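Local coordinates for protein citrate synthase (Pyrobaculum aerophilum, PDB 2IBP) that probably catalyses the condensation of oxaloacetate with acetyl-CoA and water to citrate and CoA, working as a homodimer whose disulfide-closed chains are topologically interlinked, at residues R73-K77 with R78-D82; V98-I101 with R102-K106; E132-V136 with G137-A141; F320-A323 with S324-Q328. All blocks are in the same frame, centred on the assembly; numbering follows the deposited sequence. Where two conformers were deposited one is given.

Contact 1 (R73-K77 with R78-D82); sequences RLPTK and RELED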
loop_
_atom_site.group_PDB
_atom_site.type_symbol
_atom_site.label_atom_id
_atom_site.label_comp_id
_atom_site.label_asym_id
_atom_site.label_seq_id
_atom_site.Cartn_x
_atom_site.Cartn_y
_atom_site.Cartn_z
ATOM N N ARG A 73 -26.063 -7.842 -1.260
ATOM C CA ARG A 73 -27.211 -8.726 -1.357
ATOM C C ARG A 73 -27.138 -9.577 -2.609
ATOM O O ARG A 73 -26.381 -9.292 -3.525
ATOM C CB ARG A 73 -28.500 -7.920 -1.405
ATOM C CG ARG A 73 -28.595 -7.038 -2.609
ATOM C CD ARG A 73 -29.916 -6.319 -2.634
ATOM N NE ARG A 73 -29.964 -5.384 -3.745
ATOM C CZ ARG A 73 -30.241 -5.722 -4.999
ATOM N NH1 ARG A 73 -30.486 -6.991 -5.323
ATOM N NH2 ARG A 73 -30.262 -4.779 -5.931
ATOM N N LEU A 74 -27.960 -10.613 -2.661
ATOM C CA LEU A 74 -28.003 -11.468 -3.837
ATOM C C LEU A 74 -28.694 -10.740 -4.984
ATOM O O LEU A 74 -29.679 -10.029 -4.767
ATOM C CB LEU A 74 -28.736 -12.777 -3.532
ATOM C CG LEU A 74 -28.050 -13.743 -2.561
ATOM C CD1 LEU A 74 -28.982 -14.889 -2.172
ATOM C CD2 LEU A 74 -26.752 -14.278 -3.161
ATOM N N PRO A 75 -28.185 -10.912 -6.205
ATOM C CA PRO A 75 -28.778 -10.239 -7.357
ATOM C C PRO A 75 -30.066 -10.894 -7.857
ATOM O O PRO A 75 -30.236 -12.104 -7.744
ATOM C CB PRO A 75 -27.704 -10.404 -8.438
ATOM C CG PRO A 75 -27.035 -11.688 -8.099
ATOM C CD PRO A 75 -27.002 -11.706 -6.586
ATOM N N THR A 76 -30.956 -10.098 -8.442
ATOM C CA THR A 76 -32.104 -10.682 -9.123
ATOM C C THR A 76 -31.567 -11.261 -10.444
ATOM O O THR A 76 -30.410 -11.013 -10.830
ATOM C CB THR A 76 -33.158 -9.619 -9.468
ATOM O OG1 THR A 76 -32.586 -8.677 -10.382
ATOM C CG2 THR A 76 -33.646 -8.905 -8.211
ATOM N N LYS A 77 -32.388 -12.043 -11.133
ATOM C CA LYS A 77 -31.985 -12.602 -12.410
ATOM C C LYS A 77 -31.459 -11.512 -13.347
ATOM O O LYS A 77 -30.383 -11.659 -13.953
ATOM C CB LYS A 77 -33.165 -13.340 -13.047
ATOM C CG LYS A 77 -32.874 -13.976 -14.400
ATOM C CD LYS A 77 -34.098 -14.745 -14.896
ATOM C CE LYS A 77 -33.855 -15.421 -16.243
ATOM N NZ LYS A 77 -33.649 -14.435 -17.337
ATOM N N ARG A 78 -32.197 -10.407 -13.460
ATOM C CA ARG A 78 -31.799 -9.339 -14.357
ATOM C C ARG A 78 -30.480 -8.704 -13.937
ATOM O O ARG A 78 -29.618 -8.438 -14.767
ATOM C CB ARG A 78 -32.900 -8.282 -14.478
ATOM C CG ARG A 78 -32.538 -7.120 -15.399
ATOM C CD ARG A 78 -33.776 -6.471 -16.019
ATOM N NE ARG A 78 -34.757 -6.009 -15.036
ATOM C CZ ARG A 78 -34.825 -4.770 -14.549
ATOM N NH1 ARG A 78 -33.951 -3.841 -14.929
ATOM N NH2 ARG A 78 -35.768 -4.459 -13.667
ATOM N N GLU A 79 -30.343 -8.458 -12.641
ATOM C CA GLU A 79 -29.134 -7.844 -12.102
ATOM C C GLU A 79 -27.916 -8.711 -12.356
ATOM O O GLU A 79 -26.864 -8.212 -12.765
ATOM C CB GLU A 79 -29.285 -7.616 -10.609
ATOM C CG GLU A 79 -30.171 -6.424 -10.302
ATOM C CD GLU A 79 -30.506 -6.308 -8.844
ATOM O OE1 GLU A 79 -30.445 -7.326 -8.126
ATOM O OE2 GLU A 79 -30.884 -5.192 -8.424
ATOM N N LEU A 80 -28.091 -10.015 -12.198
ATOM C CA LEU A 80 -26.967 -10.927 -12.394
ATOM C C LEU A 80 -26.577 -10.982 -13.861
ATOM O O LEU A 80 -25.402 -10.884 -14.196
ATOM C CB LEU A 80 -27.277 -12.310 -11.843
ATOM C CG LEU A 80 -26.095 -13.281 -11.898
ATOM C CD1 LEU A 80 -24.883 -12.680 -11.162
ATOM C CD2 LEU A 80 -26.481 -14.624 -11.324
ATOM N N GLU A 81 -27.573 -11.092 -14.743
ATOM C CA GLU A 81 -27.317 -11.094 -16.178
ATOM C C GLU A 81 -26.566 -9.832 -16.602
ATOM O O GLU A 81 -25.566 -9.899 -17.324
ATOM C CB GLU A 81 -28.631 -11.206 -16.958
ATOM C CG GLU A 81 -29.259 -12.575 -16.887
ATOM C CD GLU A 81 -30.649 -12.626 -17.506
ATOM O OE1 GLU A 81 -31.209 -11.554 -17.834
ATOM O OE2 GLU A 81 -31.196 -13.743 -17.622
ATOM N N ASP A 82 -27.047 -8.672 -16.161
ATOM C CA ASP A 82 -26.413 -7.406 -16.506
ATOM C C ASP A 82 -24.987 -7.314 -15.951
ATOM O O ASP A 82 -24.075 -6.845 -16.624
ATOM C CB ASP A 82 -27.252 -6.225 -16.028
ATOM C CG ASP A 82 -28.587 -6.124 -16.757
ATOM O OD1 ASP A 82 -28.758 -6.808 -17.793
ATOM O OD2 ASP A 82 -29.444 -5.333 -16.297
#
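With CG of E79 set anti to its carbonyl carbon (chi1 -76°) and the chain extended beyond it, the carboxylate of E79 runs back past the start of its helix to meet R73, whose CG sits between backbone N and carbonyl carbon (chi1 63°) and whose chain is then straight as far as NE. The guanidinium grips the carboxylate end-on, one nitrogen to each oxygen: R73 NH1 lies 2.8 Å from E79 OE1 and R73 NH2 2.6 Å from E79 OE2, the two planes 31° apart. On its anti side E79 OE1 also takes the backbone N of T76 at 2.8 Å. In return T76, the N-cap of helix 77-90, accepts the backbone N of E79 on its OG1 at 3.2 Å, so the two residues form a capping box. Were this glutamate an alanine, the R73 guanidinium would probably be left without its carboxylate and T76 N without its side-chain acceptor. Within the first turn of the helix, K77 NZ forms a salt bridge with E81 OE2 at 2.6 Å, meeting it on the syn side. P75 CG packs on L80 CB at 3.8 Å, while L406 of the second subunit packs against L80.

Contact 2 (V98-I101 with R102-K106); sequences VEVI and RNLAK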
loop_
_atom_site.group_PDB
_atom_site.type_symbol
_atom_site.label_atom_id
_atom_site.label_comp_id
_atom_site.label_asym_id
_atom_site.label_seq_id
_atom_site.Cartn_x
_atom_site.Cartn_y
_atom_site.Cartn_z
ATOM N N VAL A 98 -1.226 -4.048 -21.099
ATOM C CA VAL A 98 -0.650 -5.248 -21.696
ATOM C C VAL A 98 0.842 -5.046 -21.949
ATOM O O VAL A 98 1.644 -5.936 -21.654
ATOM C CB VAL A 98 -1.384 -5.629 -22.993
ATOM C CG1 VAL A 98 -0.733 -6.851 -23.631
ATOM C CG2 VAL A 98 -2.838 -5.898 -22.680
ATOM N N GLU A 99 1.229 -3.843 -22.378
ATOM C CA GLU A 99 2.653 -3.569 -22.584
ATOM C C GLU A 99 3.397 -3.564 -21.256
ATOM O O GLU A 99 4.539 -4.014 -21.184
ATOM C CB GLU A 99 2.872 -2.281 -23.359
ATOM C CG GLU A 99 2.317 -2.370 -24.774
ATOM C CD GLU A 99 2.854 -3.580 -25.542
ATOM O OE1 GLU A 99 4.091 -3.760 -25.585
ATOM O OE2 GLU A 99 2.038 -4.357 -26.095
ATOM N N VAL A 100 2.777 -3.020 -20.210
ATOM C CA VAL A 100 3.395 -3.058 -18.897
ATOM C C VAL A 100 3.641 -4.513 -18.485
ATOM O O VAL A 100 4.733 -4.872 -18.068
ATOM C CB VAL A 100 2.557 -2.308 -17.864
ATOM C CG1 VAL A 100 3.016 -2.619 -16.445
ATOM C CG2 VAL A 100 2.635 -0.812 -18.159
ATOM N N ILE A 101 2.629 -5.362 -18.636
ATOM C CA ILE A 101 2.795 -6.787 -18.317
ATOM C C ILE A 101 3.907 -7.430 -19.167
ATOM O O ILE A 101 4.731 -8.194 -18.651
ATOM C CB ILE A 101 1.473 -7.554 -18.510
ATOM C CG1 ILE A 101 0.410 -7.018 -17.540
ATOM C CG2 ILE A 101 1.684 -9.056 -18.250
ATOM C CD1 ILE A 101 -1.029 -7.514 -17.852
ATOM N N ARG A 102 3.931 -7.130 -20.458
ATOM C CA ARG A 102 4.940 -7.680 -21.368
ATOM C C ARG A 102 6.330 -7.323 -20.872
ATOM O O ARG A 102 7.233 -8.167 -20.827
ATOM C CB ARG A 102 4.755 -7.106 -22.768
ATOM C CG ARG A 102 5.686 -7.711 -23.807
ATOM C CD ARG A 102 5.598 -6.970 -25.126
ATOM N NE ARG A 102 4.222 -6.851 -25.594
ATOM C CZ ARG A 102 3.595 -7.737 -26.367
ATOM N NH1 ARG A 102 4.198 -8.850 -26.761
ATOM N NH2 ARG A 102 2.336 -7.510 -26.728
ATOM N N ASN A 103 6.503 -6.059 -20.503
ATOM C CA ASN A 103 7.805 -5.618 -20.007
ATOM C C ASN A 103 8.239 -6.290 -18.729
ATOM O O ASN A 103 9.432 -6.398 -18.470
ATOM C CB ASN A 103 7.858 -4.122 -19.849
ATOM C CG ASN A 103 8.088 -3.456 -21.154
ATOM O OD1 ASN A 103 9.130 -3.678 -21.782
ATOM N ND2 ASN A 103 7.085 -2.751 -21.645
ATOM N N LEU A 104 7.270 -6.785 -17.967
ATOM C CA LEU A 104 7.528 -7.465 -16.710
ATOM C C LEU A 104 7.324 -8.985 -16.819
ATOM O O LEU A 104 7.249 -9.675 -15.815
ATOM C CB LEU A 104 6.627 -6.868 -15.641
ATOM C CG LEU A 104 6.893 -5.382 -15.363
ATOM C CD1 LEU A 104 5.979 -4.889 -14.242
ATOM C CD2 LEU A 104 8.357 -5.229 -14.998
ATOM N N ALA A 105 7.388 -9.483 -18.049
ATOM C CA ALA A 105 7.146 -10.897 -18.323
ATOM C C ALA A 105 8.138 -11.790 -17.603
ATOM O O ALA A 105 7.813 -12.911 -17.217
ATOM C CB ALA A 105 7.202 -11.156 -19.811
ATOM N N LYS A 106 9.373 -11.316 -17.476
ATOM C CA LYS A 106 10.411 -12.131 -16.876
ATOM C C LYS A 106 10.543 -11.929 -15.385
ATOM O O LYS A 106 11.426 -12.514 -14.761
ATOM C CB LYS A 106 11.752 -11.877 -17.559
ATOM C CG LYS A 106 11.805 -12.370 -18.989
ATOM C CD LYS A 106 13.142 -12.029 -19.631
ATOM C CE LYS A 106 13.214 -12.519 -21.071
ATOM N NZ LYS A 106 14.552 -12.253 -21.669
#
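V98 to N103 keep helical backbone angles, and the bonds R102 N to V98 O and N103 N to E99 O, the latter 2.9 Å, are those of a regular alpha-helix. L104 is the first residue to leave that conformation (phi -106°). Its N turns to I101 O at 3.0 Å, coming from above the carbonyl plane, and keeps a weak bond to V100 O, so the last turn tightens as helix 95-103 ends. This is the C-terminal end of a helix at the dimer interface, where E99 and N103 pack on N103 and E99 of the second subunit. In one of the two modelled conformers of R102, E99 and R102 form a salt bridge, their side chains alongside each other. The glutamate is bent at CG (chi2 -54°), which turns its carboxylate toward the arginine, the two planes 17° apart. R102 NH2 donates to E99 OE2 at 3.2 Å on the syn side, while R102 NE makes weak, bent bonds to both oxygens. N103 ND2 adds a weak bond to E99 O. On the buried side V100 CG1 comes within 4.3 Å of L104 CD1, and both residues pack on A115 of helix 109-123. At the helix end, Y123 OH of the second subunit is hydrogen-bonded to N103 O and K106 N.

Contact 3 (E132-V136 with G137-A141); sequences EALSV and GRYKA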
loop_
_atom_site.group_PDB
_atom_site.type_symbol
_atom_site.label_atom_id
_atom_site.label_comp_id
_atom_site.label_asym_id
_atom_site.label_seq_id
_atom_site.Cartn_x
_atom_site.Cartn_y
_atom_site.Cartn_z
ATOM N N GLU A 132 -11.135 13.119 -10.117
ATOM C CA GLU A 132 -11.477 14.541 -10.209
ATOM C C GLU A 132 -12.474 14.917 -9.116
ATOM O O GLU A 132 -12.324 15.935 -8.436
ATOM C CB GLU A 132 -12.080 14.872 -11.582
ATOM C CG GLU A 132 -11.086 14.814 -12.735
ATOM C CD GLU A 132 -11.724 15.059 -14.104
ATOM O OE1 GLU A 132 -12.931 14.776 -14.288
ATOM O OE2 GLU A 132 -10.995 15.504 -15.016
ATOM N N ALA A 133 -13.506 14.098 -8.952
ATOM C CA ALA A 133 -14.538 14.374 -7.951
ATOM C C ALA A 133 -13.973 14.369 -6.529
ATOM O O ALA A 133 -14.196 15.291 -5.744
ATOM C CB ALA A 133 -15.688 13.374 -8.073
ATOM N N LEU A 134 -13.197 13.342 -6.200
ATOM C CA LEU A 134 -12.652 13.247 -4.848
ATOM C C LEU A 134 -11.642 14.364 -4.557
ATOM O O LEU A 134 -11.451 14.741 -3.403
ATOM C CB LEU A 134 -12.026 11.874 -4.616
ATOM C CG LEU A 134 -13.028 10.719 -4.630
ATOM C CD1 LEU A 134 -12.291 9.384 -4.457
ATOM C CD2 LEU A 134 -14.089 10.900 -3.569
ATOM N N SER A 135 -11.021 14.902 -5.602
ATOM C CA SER A 135 -10.032 15.974 -5.431
ATOM C C SER A 135 -10.698 17.223 -4.847
ATOM O O SER A 135 -10.043 18.030 -4.195
ATOM C CB SER A 135 -9.345 16.323 -6.754
ATOM O OG SER A 135 -10.202 17.049 -7.620
ATOM N N VAL A 136 -11.999 17.367 -5.087
ATOM C CA VAL A 136 -12.763 18.505 -4.555
ATOM C C VAL A 136 -13.736 18.066 -3.455
ATOM O O VAL A 136 -14.663 18.800 -3.092
ATOM C CB VAL A 136 -13.490 19.296 -5.673
ATOM C CG1 VAL A 136 -12.478 19.826 -6.704
ATOM C CG2 VAL A 136 -14.544 18.445 -6.359
ATOM N N GLY A 137 -13.511 16.866 -2.922
ATOM C CA GLY A 137 -14.281 16.333 -1.817
ATOM C C GLY A 137 -15.700 15.913 -2.125
ATOM O O GLY A 137 -16.530 15.790 -1.207
ATOM N N ARG A 138 -15.977 15.629 -3.394
ATOM C CA ARG A 138 -17.319 15.249 -3.793
ATOM C C ARG A 138 -17.449 13.733 -3.911
ATOM O O ARG A 138 -16.799 13.132 -4.758
ATOM C CB ARG A 138 -17.707 15.892 -5.119
ATOM C CG ARG A 138 -19.146 15.619 -5.506
ATOM C CD ARG A 138 -19.564 16.361 -6.758
ATOM N NE ARG A 138 -18.859 15.933 -7.964
ATOM C CZ ARG A 138 -17.866 16.596 -8.553
ATOM N NH1 ARG A 138 -17.453 17.767 -8.082
ATOM N NH2 ARG A 138 -17.310 16.108 -9.654
ATOM N N TYR A 139 -18.325 13.152 -3.102
ATOM C CA TYR A 139 -18.599 11.726 -3.174
ATOM C C TYR A 139 -20.074 11.499 -2.876
ATOM O O TYR A 139 -20.464 11.171 -1.759
ATOM C CB TYR A 139 -17.700 10.946 -2.221
ATOM C CG TYR A 139 -17.793 9.456 -2.405
ATOM C CD1 TYR A 139 -17.299 8.851 -3.557
ATOM C CD2 TYR A 139 -18.295 8.645 -1.400
ATOM C CE1 TYR A 139 -17.359 7.467 -3.714
ATOM C CE2 TYR A 139 -18.370 7.274 -1.558
ATOM C CZ TYR A 139 -17.872 6.698 -2.696
ATOM O OH TYR A 139 -17.962 5.331 -2.840
ATOM N N LYS A 140 -20.876 11.679 -3.916
ATOM C CA LYS A 140 -22.313 11.526 -3.839
ATOM C C LYS A 140 -22.761 10.406 -4.783
ATOM O O LYS A 140 -21.957 9.566 -5.179
ATOM C CB LYS A 140 -22.969 12.864 -4.195
ATOM C CG LYS A 140 -22.604 14.030 -3.268
ATOM C CD LYS A 140 -23.448 14.058 -1.992
ATOM C CE LYS A 140 -22.986 13.083 -0.923
ATOM N NZ LYS A 140 -21.683 13.485 -0.327
ATOM N N ALA A 141 -24.038 10.387 -5.146
ATOM C CA ALA A 141 -24.589 9.314 -5.976
ATOM C C ALA A 141 -23.787 9.012 -7.240
ATOM O O ALA A 141 -23.472 7.856 -7.517
ATOM C CB ALA A 141 -26.037 9.621 -6.344
#
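Backbone bonds carry the turn between R138 and A133. R138 N reaches A133 O at 3.0 Å and G137 N reaches L134 O at 3.0 Å, the pair of bonds that defines a Schellman motif, with G137 as its C-prime residue at positive phi (72°). Both donors stand above the carbonyl planes. A133 O is held a second time, by V136 N, from the opposite face of its plane; a CB on G137 would clash with V136 O. The side chains meet by van der Waals contact. The arginine chain bends at CD (chi3 65°), laying the R138 guanidinium with one face over A133, whose CB is 3.6 Å from R138 NH2. V136 CG2 lies 3.4 Å from R138 NH1, the two side chains alongside each other. L134 and Y139 also run side by side in an apolar contact, with L134 CD2 at 3.8 Å from Y139 CD1. As for charge, R138 NE finds its partner outside the turn, in a salt bridge with E143 OE2. The whole forms the corner between helix 125-135 and helix 141-169: E143 of the second helix touches A133 of the first, K140 is the N-cap of helix 141-169, and Y139 packs on A147 and meets W383 edge-to-face.

Contact 4 (F320-A323 with S324-Q328); sequences FAIA and SAIEQ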
loop_
_atom_site.group_PDB
_atom_site.type_symbol
_atom_site.label_atom_id
_atom_site.label_comp_id
_atom_site.label_asym_id
_atom_site.label_seq_id
_atom_site.Cartn_x
_atom_site.Cartn_y
_atom_site.Cartn_z
ATOM N N PHE A 320 -2.751 -35.901 -2.778
ATOM C CA PHE A 320 -3.992 -36.057 -2.033
ATOM C C PHE A 320 -3.879 -37.198 -0.999
ATOM O O PHE A 320 -4.325 -37.083 0.141
ATOM C CB PHE A 320 -5.169 -36.266 -2.982
ATOM C CG PHE A 320 -6.481 -36.234 -2.301
ATOM C CD1 PHE A 320 -7.052 -35.019 -1.953
ATOM C CD2 PHE A 320 -7.134 -37.406 -1.953
ATOM C CE1 PHE A 320 -8.253 -34.978 -1.287
ATOM C CE2 PHE A 320 -8.331 -37.370 -1.274
ATOM C CZ PHE A 320 -8.896 -36.147 -0.951
ATOM N N ALA A 321 -3.223 -38.281 -1.402
ATOM C CA ALA A 321 -3.007 -39.426 -0.515
ATOM C C ALA A 321 -2.180 -39.022 0.705
ATOM O O ALA A 321 -2.521 -39.364 1.844
ATOM C CB ALA A 321 -2.296 -40.543 -1.271
ATOM N N ILE A 322 -1.109 -38.266 0.459
ATOM C CA ILE A 322 -0.229 -37.809 1.528
ATOM C C ILE A 322 -0.959 -36.834 2.446
ATOM O O ILE A 322 -0.962 -36.998 3.674
ATOM C CB ILE A 322 1.046 -37.187 0.957
ATOM C CG1 ILE A 322 1.863 -38.244 0.197
ATOM C CG2 ILE A 322 1.895 -36.539 2.061
ATOM C CD1 ILE A 322 2.997 -37.671 -0.635
ATOM N N ALA A 323 -1.593 -35.816 1.853
ATOM C CA ALA A 323 -2.356 -34.860 2.635
ATOM C C ALA A 323 -3.459 -35.538 3.444
ATOM O O ALA A 323 -3.655 -35.249 4.625
ATOM C CB ALA A 323 -2.939 -33.783 1.742
ATOM N N SER A 324 -4.178 -36.476 2.830
ATOM C CA SER A 324 -5.238 -37.206 3.531
ATOM C C SER A 324 -4.722 -38.015 4.733
ATOM O O SER A 324 -5.328 -38.015 5.803
ATOM C CB SER A 324 -5.961 -38.144 2.570
ATOM O OG SER A 324 -6.709 -37.405 1.627
ATOM N N ALA A 325 -3.583 -38.668 4.550
ATOM C CA ALA A 325 -2.972 -39.461 5.615
ATOM C C ALA A 325 -2.598 -38.578 6.797
ATOM O O ALA A 325 -2.857 -38.912 7.950
ATOM C CB ALA A 325 -1.754 -40.192 5.080
ATOM N N ILE A 326 -2.001 -37.435 6.489
ATOM C CA ILE A 326 -1.613 -36.486 7.503
ATOM C C ILE A 326 -2.841 -35.931 8.197
ATOM O O ILE A 326 -2.894 -35.851 9.424
ATOM C CB ILE A 326 -0.786 -35.366 6.888
ATOM C CG1 ILE A 326 0.572 -35.926 6.437
ATOM C CG2 ILE A 326 -0.592 -34.204 7.885
ATOM C CD1 ILE A 326 1.411 -34.953 5.669
ATOM N N GLU A 327 -3.845 -35.562 7.410
ATOM C CA GLU A 327 -5.075 -35.038 7.980
ATOM C C GLU A 327 -5.695 -36.011 8.980
ATOM O O GLU A 327 -6.070 -35.621 10.078
ATOM C CB GLU A 327 -6.099 -34.733 6.881
ATOM C CG GLU A 327 -7.327 -34.042 7.422
ATOM C CD GLU A 327 -8.605 -34.533 6.794
ATOM O OE1 GLU A 327 -8.704 -35.743 6.499
ATOM O OE2 GLU A 327 -9.558 -33.738 6.708
ATOM N N GLN A 328 -5.801 -37.283 8.596
ATOM C CA GLN A 328 -6.386 -38.295 9.470
ATOM C C GLN A 328 -5.642 -38.409 10.799
ATOM O O GLN A 328 -6.262 -38.438 11.870
ATOM C CB GLN A 328 -6.438 -39.629 8.742
ATOM C CG GLN A 328 -7.420 -39.601 7.570
ATOM C CD GLN A 328 -7.259 -40.768 6.611
ATOM O OE1 GLN A 328 -7.820 -40.758 5.513
ATOM N NE2 GLN A 328 -6.461 -41.758 7.000
#
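Two successive turns of helix 319-332, buried at this point in the citrate synthase fold, make up this contact; the side chain of F320 lies about 6 Å from that of E304 and about 8 Å from that of D308, residues seen to bind magnesium in a structure of this protein. S324 OG folds back on the helix and donates to F320 O at 2.8 Å. The backbone N of S324 donates to the same oxygen, also at 2.8 Å, so two bonds hold this carbonyl, arriving from opposite faces of its plane. CG of F320 is anti to the backbone N (chi1 -172°), which swings the ring along the helix and brings one face over the hydroxyl; S324 OG stands 3.3 Å from F320 CE2, offset toward the rim. Farther round, I322 and I326 run side by side, I322 CG2 being 4.0 Å from I326 CD1, and both pack on Y260 of helix 252-263. The ring of F320 also meets W348 and touches helix 297-313. With a small alanine in place of the phenylalanine, the S324 hydroxyl is likely to lose the ring lying over it, and a gap would probably open toward helix 297-313. E327 OE2, one turn further along the helix from A323, is salt-bridged to K303 and hydrogen-bonded to Y295. The S324 hydroxyl gives its proton to F320 O, so its oxygen, and not an O-H bond, meets the ring face.

Overall arrangement
The four contacts are local turns scattered over one chain, none touching another. Contacts 1 and 3 have the closest nearest atoms, about 14 Å apart, with centres 28 Å apart; contacts 3 and 4 lie on opposite sides of the chain's centre, their centres 54 Å apart. Helix 77-90, which contact 1 starts, is followed directly in the chain by helix 95-103, which contact 2 ends; the centres of contacts 1 and 2 are 35 Å apart, and both contacts meet the second subunit. Contact 4 touches no other chain and is the one near a bound ion: the F320 side chain is about 9 Å from a magnesium ion, whereas contacts 1, 2 and 3 lie away from the known sites, the predicted catalytic H289 and D346 included.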